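Long-range contacts in amidohydrolase 2 (Bifidobacterium longum subsp. infantis, PDB 6UVZ), which is probably a hydrolase of the metal-dependent amidohydrolase superfamily, with a TIM-barrel type fold and a substrate that is not established: residues E156-I161 and L184-I189; H14-D19 and N219-E224; T5-D10 and F246-A251; R83-R88 and P96-G101. One frame throughout, in Å; residues are numbered along the deposited sequence.

How the contacts relate
Contacts 1, 3 and 4 all reach the same eight-stranded parallel sheet, whose strands follow one another in chain order as in a TIM barrel. Contact 3 joins strand 7-13 to helix 244-254 near the two ends of the chain. Contact 2, just inside it in sequence, ties the loops after strands 7-13 and 214-216. Within that span contact 4 joins strands 80-86 and 101-103, and contact 1 then joins strands 159-161 and 187-191. The centres of contacts 1 and 2 lie 25 Å apart on opposite sides of the chain's centre; contacts 1 and 3 touch, Tyr188 CE1 packing on Asn250 O at 3.9 Å. Contacts 1 and 4 thus join neighbouring strands, while contacts 2 and 3 bring the two ends of the chain together.

Contact 1: E156-I161 and L184-I189; sequences EVTVII and LPNSYI
Val159, Ile160 and Ile161 pair in parallel register with Ser187, Tyr188 and Ile189, the axes of the two short strands approaching to 4.3 Å at 23° between their directions. Hydrogen bonds alternate along the pair: Val159 N gives to Asn186 O at 3.1 Å, Tyr188 N gives to Val159 O at 2.8 Å, and Ile161 N gives to Tyr188 O. On the face carrying Val159, Ser187, Ile161 and Ile189, Val159 CG1 sits between its own backbone N and carbonyl carbon (chi1 49°), where it meets Ser187 CB at 3.9 Å. Ile161 CB packs on Ile189 CG1 farther along. Phe151 of helix 144-153 and Val205 and Phe209 of helix 199-209 cover this side. The two strands are connected through helix 172-181 in a beta-alpha-beta crossover, the repeating step of a TIM barrel. Across the sheet, Ile160 CG1 meets Tyr188 CB at 4.1 Å, the two side chains crossing obliquely. The tyrosine ring turns its CD2 and CE2 to Thr158 CG2, with CE2 at 4.0 Å, and has Val159 O at its edge, near the ring plane. Before the strands, Thr158 OG1 lies 3.9 Å from Asn186 CB, their side chains crossing at about a right angle. The asparagine's ND2 bonds to Pro155 O, and Ser187 OG to Leu181 O.

Contact 2: H14-D19 and N219-E224; sequences HIWDPD and NWPVVE
His14 and Trp220 are joined by the one hydrogen bond between the segments, from His14 N to Trp220 O at 2.8 Å with 149° at the hydrogen. Asn219 OD1 also approaches the imidazole, lying in its plane at the edge, 3.6 Å from His14 NE2. The ring and amide planes are 66° apart, and the distance is too long to be read as a bond. Each group is held by other partners: His14 ND1 bonds to Val58 O, and Asn219 ND2 to Gly193 O and Asp194 OD1. His12 and His14 form the His-X-His pattern that in amidohydrolases lies at the end of the first barrel strand and usually supplies metal ligands, so a similar role is plausible here.

Among the apolar contacts, Pro221, which follows a cis peptide bond, lies between the two indoles. Its CB lies 3.6 Å above the plane of the Trp220 ring, over the centre, while its CG meets Trp16 CH2 at 3.6 Å, these two side chains meeting tip to tip. Trp16 CG stands between its backbone N and carbonyl carbon (chi1 59°), and from there the indole reaches toward the proline. Separately, Val222 CG2 comes to the edge of the Trp16 ring, 4.2 Å from CH2. At the edge of the other indole, Trp220 CZ3 meets Ile15 CG2 at 4.2 Å.

Around this cluster, Trp220 packs on Asp40 and Leu41 of helix 38-47 and its ring meets Phe229 of helix 229-239. Trp16 NE1 bonds to Leu32 O, which links Trp16 to a later part of the loop leading to helix 38-47.

Contact 3: T5-D10 and F246-A251; sequences TLNVID and FFENNA
Ile9 and Phe247 link strand 7-10 to helix 246-251 through a backbone hydrogen bond, Ile9 N to Phe247 O at 2.6 Å, and the same oxygen receives a CA-H contact from Val8. The strand and helix axes come within 5.9 Å at an angle of 59°. The Phe247 ring is covered on both faces: Leu6 CD2 stands 4.0 Å from the ring centroid, 8° off the normal, as a CH-pi contact, and Phe246 CD2 lies over the opposite face, offset toward the rim. Val8 CG2 meets Phe247 CD2 at 3.7 Å, the two side chains lying side by side and pointing the same way. On the other side of the strand, Ile9 CG2 touches Ala251 CB at 3.8 Å, and its CG1 meets Glu248 CB at 3.8 Å, crossing at about a right angle. Glu248 CG lies between its backbone N and carbonyl carbon (chi1 60°), and the chain extends beyond it toward Asn7, whose ND2 donates a weak bond to OE2 at 3.3 Å.

Farther out, Asn51 ND2 holds Asn7 OD1, and Arg252 forms a salt bridge with Glu248 OE1. Phe233 and Leu237 of helix 229-239 pack around Phe247. Val8 and Asp10 pack on Tyr216, so the C-terminal helix 244-254 meets the first strand at the seam between strands 7-13 and 214-216, consistent with a (beta/alpha)8 barrel.

Contact 4: R83-R88 and P96-G101; sequences RMLQGR and PINADG
Arg83 and Asp100 meet through the backbone: Arg83 O takes two donors, Asp100 N at 3.0 Å and, weakly, Gly101 N, while Leu85 N gives a weak bond to Gly101 O at 3.2 Å. In return Arg83 N gives a bond of 3.1 Å to Asp100 OD2, which uses its anti lone pair; Asp100 CG, beside its own backbone N (chi1 -62°), is thereby placed on the side of Arg83 N. Met84, a selenomethionine, pairs with Gly101 in a parallel bridge between strands 80-86 and 101-103. Its chain bends at chi2 (-68°), and SE lies 3.5 Å from Gly101 CA while CE meets Asp100 CB at 3.7 Å. Leu85 CD1 packs against the type I turn Pro96-Ala99, touching Pro96 CB at 3.6 Å and Ala99 CB at 3.7 Å.

Packing is sparser at the outer side. Ile97, at the turn's outside, is exposed, and Arg83 CD comes only to 4.2 Å from Asn98 O. The extended arginine carries its guanidinium past this loop: NE bonds to Leu72 O and NH2 to Asn75 O.

Arg83 NH1 and Asp100 OD2 do not touch, so the link between these residues rests on backbone donors. The nearby positive charge would probably still favour an ionised aspartate, whose OD2 takes up the strand's Arg83 N-H where the loop enters the next strand.

Contact 1: E156-I161 and L184-I189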
loop_
_atom_site.group_PDB
_atom_site.type_symbol
_atom_site.label_atom_id
_atom_site.label_comp_id
_atom_site.label_asym_id
_atom_site.label_seq_id
_atom_site.Cartn_x
_atom_site.Cartn_y
_atom_site.Cartn_z
ATOM N N GLU A 156 0.081 8.890 16.558
ATOM C CA GLU A 156 -0.619 9.917 15.799
ATOM C C GLU A 156 -0.305 9.886 14.309
ATOM O O GLU A 156 -0.942 10.619 13.545
ATOM C CB GLU A 156 -0.297 11.310 16.357
ATOM C CG GLU A 156 1.169 11.713 16.270
ATOM C CD GLU A 156 1.997 11.204 17.434
ATOM O OE1 GLU A 156 1.477 10.395 18.229
ATOM O OE2 GLU A 156 3.169 11.619 17.558
ATOM N N VAL A 157 0.650 9.068 13.874
ATOM C CA VAL A 157 0.959 8.932 12.456
ATOM C C VAL A 157 0.131 7.791 11.882
ATOM O O VAL A 157 -0.113 6.778 12.550
ATOM C CB VAL A 157 2.469 8.707 12.233
ATOM C CG1 VAL A 157 2.910 7.350 12.758
ATOM C CG2 VAL A 157 2.823 8.854 10.760
ATOM N N THR A 158 -0.328 7.964 10.646
ATOM C CA THR A 158 -1.097 6.940 9.953
ATOM C C THR A 158 -0.135 6.001 9.238
ATOM O O THR A 158 0.590 6.419 8.329
ATOM C CB THR A 158 -2.074 7.569 8.961
ATOM O OG1 THR A 158 -3.016 8.385 9.669
ATOM C CG2 THR A 158 -2.823 6.490 8.194
ATOM N N VAL A 159 -0.124 4.737 9.653
ATOM C CA VAL A 159 0.740 3.717 9.071
ATOM C C VAL A 159 -0.136 2.716 8.332
ATOM O O VAL A 159 -1.173 2.285 8.849
ATOM C CB VAL A 159 1.596 3.024 10.147
ATOM C CG1 VAL A 159 0.733 2.594 11.327
ATOM C CG2 VAL A 159 2.340 1.835 9.557
ATOM N N ILE A 160 0.270 2.362 7.117
ATOM C CA ILE A 160 -0.443 1.392 6.294
ATOM C C ILE A 160 0.490 0.209 6.076
ATOM O O ILE A 160 1.544 0.349 5.441
ATOM C CB ILE A 160 -0.906 1.987 4.958
ATOM C CG1 ILE A 160 -1.973 3.061 5.179
ATOM C CG2 ILE A 160 -1.449 0.891 4.063
ATOM C CD1 ILE A 160 -1.424 4.463 5.336
ATOM N N ILE A 161 0.109 -0.953 6.601
ATOM C CA ILE A 161 0.912 -2.164 6.471
ATOM C C ILE A 161 0.689 -2.727 5.071
ATOM O O ILE A 161 -0.421 -3.140 4.726
ATOM C CB ILE A 161 0.555 -3.195 7.547
ATOM C CG1 ILE A 161 0.402 -2.526 8.914
ATOM C CG2 ILE A 161 1.617 -4.276 7.616
ATOM C CD1 ILE A 161 1.651 -1.850 9.416
ATOM N N LEU A 184 -3.022 -0.046 17.575
ATOM C CA LEU A 184 -2.789 1.364 17.309
ATOM C C LEU A 184 -4.030 2.005 16.688
ATOM O O LEU A 184 -4.768 1.353 15.945
ATOM C CB LEU A 184 -1.594 1.537 16.377
ATOM C CG LEU A 184 -0.268 0.959 16.877
ATOM C CD1 LEU A 184 0.825 1.144 15.837
ATOM C CD2 LEU A 184 0.135 1.594 18.200
ATOM N N PRO A 185 -4.280 3.284 16.979
ATOM C CA PRO A 185 -5.520 3.913 16.499
ATOM C C PRO A 185 -5.516 4.254 15.018
ATOM O O PRO A 185 -6.598 4.332 14.422
ATOM C CB PRO A 185 -5.623 5.180 17.357
ATOM C CG PRO A 185 -4.211 5.503 17.710
ATOM C CD PRO A 185 -3.506 4.181 17.858
ATOM N N ASN A 186 -4.352 4.462 14.402
ATOM C CA ASN A 186 -4.280 4.880 13.006
ATOM C C ASN A 186 -3.494 3.890 12.152
ATOM O O ASN A 186 -2.838 4.279 11.183
ATOM C CB ASN A 186 -3.676 6.279 12.893
ATOM C CG ASN A 186 -4.467 7.315 13.665
ATOM O OD1 ASN A 186 -5.526 7.760 13.222
ATOM N ND2 ASN A 186 -3.955 7.709 14.825
ATOM N N SER A 187 -3.555 2.606 12.494
ATOM C CA SER A 187 -2.891 1.572 11.715
ATOM C C SER A 187 -3.868 0.958 10.722
ATOM O O SER A 187 -5.060 0.820 11.007
ATOM C CB SER A 187 -2.319 0.487 12.629
ATOM O OG SER A 187 -3.345 -0.142 13.377
ATOM N N TYR A 188 -3.353 0.602 9.548
ATOM C CA TYR A 188 -4.149 -0.026 8.504
ATOM C C TYR A 188 -3.308 -1.095 7.827
ATOM O O TYR A 188 -2.079 -1.001 7.784
ATOM C CB TYR A 188 -4.638 0.994 7.465
ATOM C CG TYR A 188 -5.583 2.038 8.018
ATOM C CD1 TYR A 188 -6.959 1.868 7.941
ATOM C CD2 TYR A 188 -5.098 3.197 8.612
ATOM C CE1 TYR A 188 -7.827 2.820 8.441
ATOM C CE2 TYR A 188 -5.958 4.154 9.117
ATOM C CZ TYR A 188 -7.321 3.961 9.028
ATOM O OH TYR A 188 -8.180 4.911 9.528
ATOM N N ILE A 189 -3.976 -2.115 7.296
ATOM C CA ILE A 189 -3.304 -3.236 6.655
ATOM C C ILE A 189 -4.000 -3.546 5.335
ATOM O O ILE A 189 -5.233 -3.515 5.245
ATOM C CB ILE A 189 -3.269 -4.477 7.576
ATOM C CG1 ILE A 189 -2.487 -5.617 6.920
ATOM C CG2 ILE A 189 -4.676 -4.912 7.961
ATOM C CD1 ILE A 189 -2.171 -6.757 7.862
#

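Contact 2: H14-D19 and N219-E224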
loop_
_atom_site.group_PDB
_atom_site.type_symbol
_atom_site.label_atom_id
_atom_site.label_comp_id
_atom_site.label_asym_id
_atom_site.label_seq_id
_atom_site.Cartn_x
_atom_site.Cartn_y
_atom_site.Cartn_z
ATOM N N HIS A 14 0.313 0.477 -9.126
ATOM C CA HIS A 14 1.517 1.033 -9.723
ATOM C C HIS A 14 1.301 1.281 -11.209
ATOM O O HIS A 14 0.495 0.608 -11.858
ATOM C CB HIS A 14 2.726 0.100 -9.546
ATOM C CG HIS A 14 2.972 -0.319 -8.130
ATOM N ND1 HIS A 14 3.557 0.512 -7.199
ATOM C CD2 HIS A 14 2.726 -1.486 -7.491
ATOM C CE1 HIS A 14 3.653 -0.123 -6.044
ATOM N NE2 HIS A 14 3.157 -1.338 -6.195
ATOM N N ILE A 15 2.037 2.259 -11.738
ATOM C CA ILE A 15 2.138 2.498 -13.172
ATOM C C ILE A 15 3.585 2.855 -13.483
ATOM O O ILE A 15 4.277 3.477 -12.672
ATOM C CB ILE A 15 1.190 3.616 -13.668
ATOM C CG1 ILE A 15 1.429 4.914 -12.893
ATOM C CG2 ILE A 15 -0.266 3.181 -13.578
ATOM C CD1 ILE A 15 0.632 6.089 -13.410
ATOM N N TRP A 16 4.045 2.452 -14.666
ATOM C CA TRP A 16 5.400 2.784 -15.087
ATOM C C TRP A 16 5.515 2.644 -16.597
ATOM O O TRP A 16 4.664 2.038 -17.254
ATOM C CB TRP A 16 6.446 1.907 -14.386
ATOM C CG TRP A 16 6.285 0.433 -14.619
ATOM C CD1 TRP A 16 6.560 -0.252 -15.769
ATOM C CD2 TRP A 16 5.837 -0.541 -13.670
ATOM N NE1 TRP A 16 6.297 -1.589 -15.597
ATOM C CE2 TRP A 16 5.853 -1.793 -14.316
ATOM C CE3 TRP A 16 5.416 -0.475 -12.338
ATOM C CZ2 TRP A 16 5.467 -2.969 -13.677
ATOM C CZ3 TRP A 16 5.034 -1.643 -11.705
ATOM C CH2 TRP A 16 5.061 -2.873 -12.373
ATOM N N ASP A 17 6.587 3.218 -17.131
ATOM C CA ASP A 17 6.918 3.127 -18.551
ATOM C C ASP A 17 8.380 2.717 -18.656
ATOM O O ASP A 17 9.269 3.513 -18.288
ATOM C CB ASP A 17 6.664 4.454 -19.262
ATOM C CG ASP A 17 6.831 4.356 -20.768
ATOM O OD1 ASP A 17 7.008 3.233 -21.282
ATOM O OD2 ASP A 17 6.786 5.409 -21.438
ATOM N N PRO A 18 8.681 1.507 -19.140
ATOM C CA PRO A 18 10.076 1.035 -19.137
ATOM C C PRO A 18 11.002 1.816 -20.057
ATOM O O PRO A 18 12.225 1.688 -19.918
ATOM C CB PRO A 18 9.951 -0.427 -19.588
ATOM C CG PRO A 18 8.678 -0.470 -20.369
ATOM C CD PRO A 18 7.757 0.507 -19.700
ATOM N N ASP A 19 10.471 2.614 -20.983
ATOM C CA ASP A 19 11.317 3.418 -21.859
ATOM C C ASP A 19 11.708 4.743 -21.214
ATOM O O ASP A 19 12.893 5.082 -21.158
ATOM C CB ASP A 19 10.611 3.668 -23.195
ATOM C CG ASP A 19 10.479 2.410 -24.029
ATOM O OD1 ASP A 19 9.484 1.675 -23.852
ATOM O OD2 ASP A 19 11.375 2.153 -24.861
ATOM N N ASN A 219 -2.561 -4.398 -5.873
ATOM C CA ASN A 219 -1.137 -4.541 -6.184
ATOM C C ASN A 219 -0.910 -4.667 -7.690
ATOM O O ASN A 219 0.036 -5.319 -8.138
ATOM C CB ASN A 219 -0.516 -5.728 -5.438
ATOM C CG ASN A 219 0.987 -5.603 -5.290
ATOM O OD1 ASN A 219 1.546 -4.512 -5.401
ATOM N ND2 ASN A 219 1.651 -6.725 -5.033
ATOM N N TRP A 220 -1.783 -4.040 -8.472
ATOM C CA TRP A 220 -1.673 -4.086 -9.921
ATOM C C TRP A 220 -0.507 -3.211 -10.384
ATOM O O TRP A 220 -0.270 -2.143 -9.812
ATOM C CB TRP A 220 -2.984 -3.611 -10.551
ATOM C CG TRP A 220 -3.038 -3.693 -12.042
ATOM C CD1 TRP A 220 -3.439 -4.760 -12.790
ATOM C CD2 TRP A 220 -2.690 -2.660 -12.971
ATOM N NE1 TRP A 220 -3.357 -4.459 -14.128
ATOM C CE2 TRP A 220 -2.901 -3.175 -14.266
ATOM C CE3 TRP A 220 -2.219 -1.351 -12.834
ATOM C CZ2 TRP A 220 -2.656 -2.427 -15.415
ATOM C CZ3 TRP A 220 -1.977 -0.609 -13.977
ATOM C CH2 TRP A 220 -2.196 -1.150 -15.250
ATOM N N PRO A 221 0.243 -3.632 -11.417
ATOM C CA PRO A 221 0.085 -4.871 -12.184
ATOM C C PRO A 221 0.961 -6.022 -11.691
ATOM O O PRO A 221 1.094 -7.025 -12.392
ATOM C CB PRO A 221 0.506 -4.448 -13.588
ATOM C CG PRO A 221 1.593 -3.453 -13.333
ATOM C CD PRO A 221 1.241 -2.742 -12.039
ATOM N N VAL A 222 1.555 -5.874 -10.504
ATOM C CA VAL A 222 2.392 -6.935 -9.957
ATOM C C VAL A 222 1.577 -8.185 -9.648
ATOM O O VAL A 222 2.126 -9.294 -9.631
ATOM C CB VAL A 222 3.133 -6.430 -8.703
ATOM C CG1 VAL A 222 4.166 -7.446 -8.235
ATOM C CG2 VAL A 222 3.794 -5.091 -8.985
ATOM N N VAL A 223 0.268 -8.038 -9.422
ATOM C CA VAL A 223 -0.587 -9.186 -9.147
ATOM C C VAL A 223 -0.647 -10.137 -10.336
ATOM O O VAL A 223 -0.960 -11.320 -10.168
ATOM C CB VAL A 223 -1.998 -8.706 -8.742
ATOM C CG1 VAL A 223 -2.731 -8.113 -9.938
ATOM C CG2 VAL A 223 -2.799 -9.838 -8.110
ATOM N N GLU A 224 -0.338 -9.653 -11.541
ATOM C CA GLU A 224 -0.331 -10.479 -12.741
ATOM C C GLU A 224 0.962 -11.268 -12.916
ATOM O O GLU A 224 1.227 -11.762 -14.018
ATOM C CB GLU A 224 -0.583 -9.611 -13.978
ATOM C CG GLU A 224 -1.979 -9.015 -14.051
ATOM C CD GLU A 224 -3.052 -10.058 -14.308
ATOM O OE1 GLU A 224 -2.710 -11.171 -14.762
ATOM O OE2 GLU A 224 -4.239 -9.764 -14.059
#

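Contact 3: T5-D10 and F246-A251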
loop_
_atom_site.group_PDB
_atom_site.type_symbol
_atom_site.label_atom_id
_atom_site.label_comp_id
_atom_site.label_asym_id
_atom_site.label_seq_id
_atom_site.Cartn_x
_atom_site.Cartn_y
_atom_site.Cartn_z
ATOM N N THR A 5 -23.462 -3.391 -8.337
ATOM C CA THR A 5 -23.093 -1.981 -8.182
ATOM C C THR A 5 -22.350 -1.714 -6.871
ATOM O O THR A 5 -22.953 -1.489 -5.816
ATOM C CB THR A 5 -24.326 -1.066 -8.357
ATOM O OG1 THR A 5 -23.922 0.309 -8.294
ATOM C CG2 THR A 5 -25.451 -1.331 -7.337
ATOM N N LEU A 6 -21.019 -1.733 -6.940
ATOM C CA LEU A 6 -20.156 -1.616 -5.770
ATOM C C LEU A 6 -19.081 -0.572 -6.027
ATOM O O LEU A 6 -18.446 -0.580 -7.088
ATOM C CB LEU A 6 -19.509 -2.966 -5.435
ATOM C CG LEU A 6 -18.352 -2.965 -4.433
ATOM C CD1 LEU A 6 -18.858 -2.758 -3.013
ATOM C CD2 LEU A 6 -17.544 -4.251 -4.545
ATOM N N ASN A 7 -18.872 0.315 -5.057
ATOM C CA ASN A 7 -17.833 1.333 -5.143
ATOM C C ASN A 7 -16.513 0.759 -4.639
ATOM O O ASN A 7 -16.471 0.122 -3.582
ATOM C CB ASN A 7 -18.219 2.570 -4.334
ATOM C CG ASN A 7 -19.498 3.216 -4.831
ATOM O OD1 ASN A 7 -19.795 3.190 -6.026
ATOM N ND2 ASN A 7 -20.261 3.799 -3.915
ATOM N N VAL A 8 -15.441 0.991 -5.395
ATOM C CA VAL A 8 -14.133 0.408 -5.112
ATOM C C VAL A 8 -13.079 1.506 -5.150
ATOM O O VAL A 8 -13.034 2.299 -6.098
ATOM C CB VAL A 8 -13.783 -0.709 -6.116
ATOM C CG1 VAL A 8 -12.352 -1.176 -5.916
ATOM C CG2 VAL A 8 -14.750 -1.875 -5.973
ATOM N N ILE A 9 -12.236 1.551 -4.120
ATOM C CA ILE A 9 -11.076 2.434 -4.070
ATOM C C ILE A 9 -9.836 1.561 -3.944
ATOM O O ILE A 9 -9.671 0.847 -2.947
ATOM C CB ILE A 9 -11.159 3.433 -2.905
ATOM C CG1 ILE A 9 -12.260 4.464 -3.158
ATOM C CG2 ILE A 9 -9.817 4.123 -2.697
ATOM C CD1 ILE A 9 -12.360 5.525 -2.081
ATOM N N ASP A 10 -8.968 1.613 -4.954
ATOM C CA ASP A 10 -7.750 0.810 -4.968
ATOM C C ASP A 10 -6.685 1.516 -4.137
ATOM O O ASP A 10 -6.138 2.539 -4.556
ATOM C CB ASP A 10 -7.270 0.595 -6.399
ATOM C CG ASP A 10 -6.429 -0.656 -6.549
ATOM O OD1 ASP A 10 -6.726 -1.460 -7.455
ATOM O OD2 ASP A 10 -5.485 -0.843 -5.753
ATOM N N PHE A 246 -14.454 -2.203 3.450
ATOM C CA PHE A 246 -13.248 -2.818 2.905
ATOM C C PHE A 246 -12.882 -2.249 1.539
ATOM O O PHE A 246 -11.698 -2.195 1.193
ATOM C CB PHE A 246 -13.433 -4.334 2.820
ATOM C CG PHE A 246 -12.325 -5.045 2.097
ATOM C CD1 PHE A 246 -11.068 -5.162 2.667
ATOM C CD2 PHE A 246 -12.544 -5.612 0.850
ATOM C CE1 PHE A 246 -10.047 -5.820 2.004
ATOM C CE2 PHE A 246 -11.528 -6.273 0.184
ATOM C CZ PHE A 246 -10.278 -6.378 0.762
ATOM N N PHE A 247 -13.869 -1.804 0.759
ATOM C CA PHE A 247 -13.623 -1.425 -0.626
ATOM C C PHE A 247 -13.507 0.077 -0.859
ATOM O O PHE A 247 -13.012 0.477 -1.919
ATOM C CB PHE A 247 -14.722 -1.989 -1.534
ATOM C CG PHE A 247 -14.506 -3.424 -1.927
ATOM C CD1 PHE A 247 -15.176 -4.447 -1.276
ATOM C CD2 PHE A 247 -13.626 -3.751 -2.946
ATOM C CE1 PHE A 247 -14.976 -5.767 -1.637
ATOM C CE2 PHE A 247 -13.422 -5.068 -3.311
ATOM C CZ PHE A 247 -14.098 -6.077 -2.656
ATOM N N GLU A 248 -13.938 0.919 0.082
ATOM C CA GLU A 248 -13.796 2.358 -0.129
ATOM C C GLU A 248 -13.756 3.165 1.165
ATOM O O GLU A 248 -13.002 4.139 1.261
ATOM C CB GLU A 248 -14.924 2.882 -1.026
ATOM C CG GLU A 248 -16.331 2.676 -0.484
ATOM C CD GLU A 248 -17.317 3.697 -1.024
ATOM O OE1 GLU A 248 -16.890 4.826 -1.346
ATOM O OE2 GLU A 248 -18.518 3.369 -1.127
ATOM N N ASN A 249 -14.554 2.780 2.163
ATOM C CA ASN A 249 -14.733 3.645 3.325
ATOM C C ASN A 249 -13.501 3.651 4.224
ATOM O O ASN A 249 -13.157 4.689 4.801
ATOM C CB ASN A 249 -15.975 3.224 4.108
ATOM C CG ASN A 249 -17.261 3.623 3.410
ATOM O OD1 ASN A 249 -17.313 4.633 2.708
ATOM N ND2 ASN A 249 -18.310 2.830 3.601
ATOM N N ASN A 250 -12.825 2.507 4.363
ATOM C CA ASN A 250 -11.607 2.483 5.169
ATOM C C ASN A 250 -10.495 3.299 4.524
ATOM O O ASN A 250 -9.682 3.905 5.232
ATOM C CB ASN A 250 -11.143 1.044 5.400
ATOM C CG ASN A 250 -12.082 0.266 6.301
ATOM O OD1 ASN A 250 -12.900 0.846 7.014
ATOM N ND2 ASN A 250 -11.963 -1.057 6.278
ATOM N N ALA A 251 -10.441 3.329 3.189
ATOM C CA ALA A 251 -9.425 4.127 2.512
ATOM C C ALA A 251 -9.709 5.618 2.630
ATOM O O ALA A 251 -8.776 6.429 2.599
ATOM C CB ALA A 251 -9.330 3.718 1.042
#

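Contact 4: R83-R88 and P96-G101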
loop_
_atom_site.group_PDB
_atom_site.type_symbol
_atom_site.label_atom_id
_atom_site.label_comp_id
_atom_site.label_asym_id
_atom_site.label_seq_id
_atom_site.Cartn_x
_atom_site.Cartn_y
_atom_site.Cartn_z
ATOM N N ARG A 83 -0.973 10.068 -3.984
ATOM C CA ARG A 83 0.343 9.717 -4.501
ATOM C C ARG A 83 1.283 9.449 -3.336
ATOM O O ARG A 83 1.544 10.346 -2.527
ATOM C CB ARG A 83 0.896 10.827 -5.395
ATOM C CG ARG A 83 0.152 10.971 -6.707
ATOM C CD ARG A 83 0.476 12.283 -7.397
ATOM N NE ARG A 83 -0.294 12.443 -8.626
ATOM C CZ ARG A 83 -1.568 12.821 -8.663
ATOM N NH1 ARG A 83 -2.220 13.076 -7.536
ATOM N NH2 ARG A 83 -2.193 12.938 -9.826
HETATM N N MSE A 84 1.785 8.222 -3.254
HETATM C CA MSE A 84 2.730 7.838 -2.212
HETATM C C MSE A 84 4.139 7.746 -2.786
HETATM O O MSE A 84 4.572 6.680 -3.225
HETATM C CB MSE A 84 2.325 6.503 -1.583
HETATM C CG MSE A 84 0.903 6.477 -1.047
HETATM SE SE MSE A 84 0.663 7.638 0.497
HETATM C CE MSE A 84 -0.818 8.718 -0.152
ATOM N N LEU A 85 4.847 8.869 -2.782
ATOM C CA LEU A 85 6.187 8.942 -3.341
ATOM C C LEU A 85 7.221 8.523 -2.297
ATOM O O LEU A 85 6.926 8.397 -1.108
ATOM C CB LEU A 85 6.458 10.351 -3.864
ATOM C CG LEU A 85 5.391 10.823 -4.858
ATOM C CD1 LEU A 85 5.631 12.252 -5.314
ATOM C CD2 LEU A 85 5.323 9.883 -6.052
ATOM N N GLN A 86 8.448 8.296 -2.757
ATOM C CA GLN A 86 9.474 7.734 -1.894
ATOM C C GLN A 86 10.274 8.825 -1.188
ATOM O O GLN A 86 10.303 9.986 -1.606
ATOM C CB GLN A 86 10.417 6.825 -2.686
ATOM C CG GLN A 86 11.161 7.505 -3.822
ATOM C CD GLN A 86 12.143 6.571 -4.504
ATOM O OE1 GLN A 86 12.278 6.578 -5.728
ATOM N NE2 GLN A 86 12.837 5.760 -3.713
ATOM N N GLY A 87 10.926 8.430 -0.101
ATOM C CA GLY A 87 11.735 9.350 0.677
ATOM C C GLY A 87 12.358 8.622 1.847
ATOM O O GLY A 87 12.061 7.453 2.114
ATOM N N ARG A 88 13.241 9.335 2.542
ATOM C CA ARG A 88 13.917 8.822 3.727
ATOM C C ARG A 88 13.352 9.528 4.952
ATOM O O ARG A 88 13.469 10.751 5.076
ATOM C CB ARG A 88 15.429 9.026 3.629
ATOM C CG ARG A 88 16.210 8.447 4.797
ATOM C CD ARG A 88 17.709 8.520 4.554
ATOM N NE ARG A 88 18.470 8.014 5.692
ATOM C CZ ARG A 88 18.763 6.732 5.885
ATOM N NH1 ARG A 88 18.357 5.817 5.015
ATOM N NH2 ARG A 88 19.460 6.363 6.951
ATOM N N PRO A 96 8.171 15.578 -1.659
ATOM C CA PRO A 96 7.650 16.251 -2.854
ATOM C C PRO A 96 6.418 17.074 -2.516
ATOM O O PRO A 96 5.541 16.636 -1.767
ATOM C CB PRO A 96 7.315 15.091 -3.799
ATOM C CG PRO A 96 8.142 13.945 -3.308
ATOM C CD PRO A 96 8.220 14.116 -1.823
ATOM N N ILE A 97 6.361 18.285 -3.076
ATOM C CA ILE A 97 5.286 19.209 -2.740
ATOM C C ILE A 97 3.933 18.714 -3.240
ATOM O O ILE A 97 2.892 19.188 -2.773
ATOM C CB ILE A 97 5.611 20.613 -3.288
ATOM C CG1 ILE A 97 4.764 21.680 -2.587
ATOM C CG2 ILE A 97 5.404 20.665 -4.793
ATOM C CD1 ILE A 97 5.137 23.095 -2.961
ATOM N N ASN A 98 3.918 17.760 -4.169
ATOM C CA ASN A 98 2.683 17.175 -4.673
ATOM C C ASN A 98 2.392 15.809 -4.067
ATOM O O ASN A 98 1.432 15.150 -4.481
ATOM C CB ASN A 98 2.733 17.065 -6.198
ATOM C CG ASN A 98 3.819 16.121 -6.678
ATOM O OD1 ASN A 98 4.896 16.046 -6.088
ATOM N ND2 ASN A 98 3.537 15.391 -7.751
ATOM N N ALA A 99 3.191 15.369 -3.098
ATOM C CA ALA A 99 3.051 14.041 -2.518
ATOM C C ALA A 99 2.054 14.067 -1.367
ATOM O O ALA A 99 2.095 14.964 -0.517
ATOM C CB ALA A 99 4.404 13.520 -2.032
ATOM N N ASP A 100 1.158 13.081 -1.343
ATOM C CA ASP A 100 0.211 12.927 -0.249
ATOM C C ASP A 100 0.751 12.059 0.878
ATOM O O ASP A 100 0.195 12.083 1.982
ATOM C CB ASP A 100 -1.102 12.331 -0.768
ATOM C CG ASP A 100 -1.781 13.218 -1.795
ATOM O OD1 ASP A 100 -2.133 14.367 -1.456
ATOM O OD2 ASP A 100 -1.952 12.770 -2.949
ATOM N N GLY A 101 1.812 11.301 0.624
ATOM C CA GLY A 101 2.419 10.458 1.636
ATOM C C GLY A 101 3.781 9.993 1.172
ATOM O O GLY A 101 4.227 10.307 0.065
#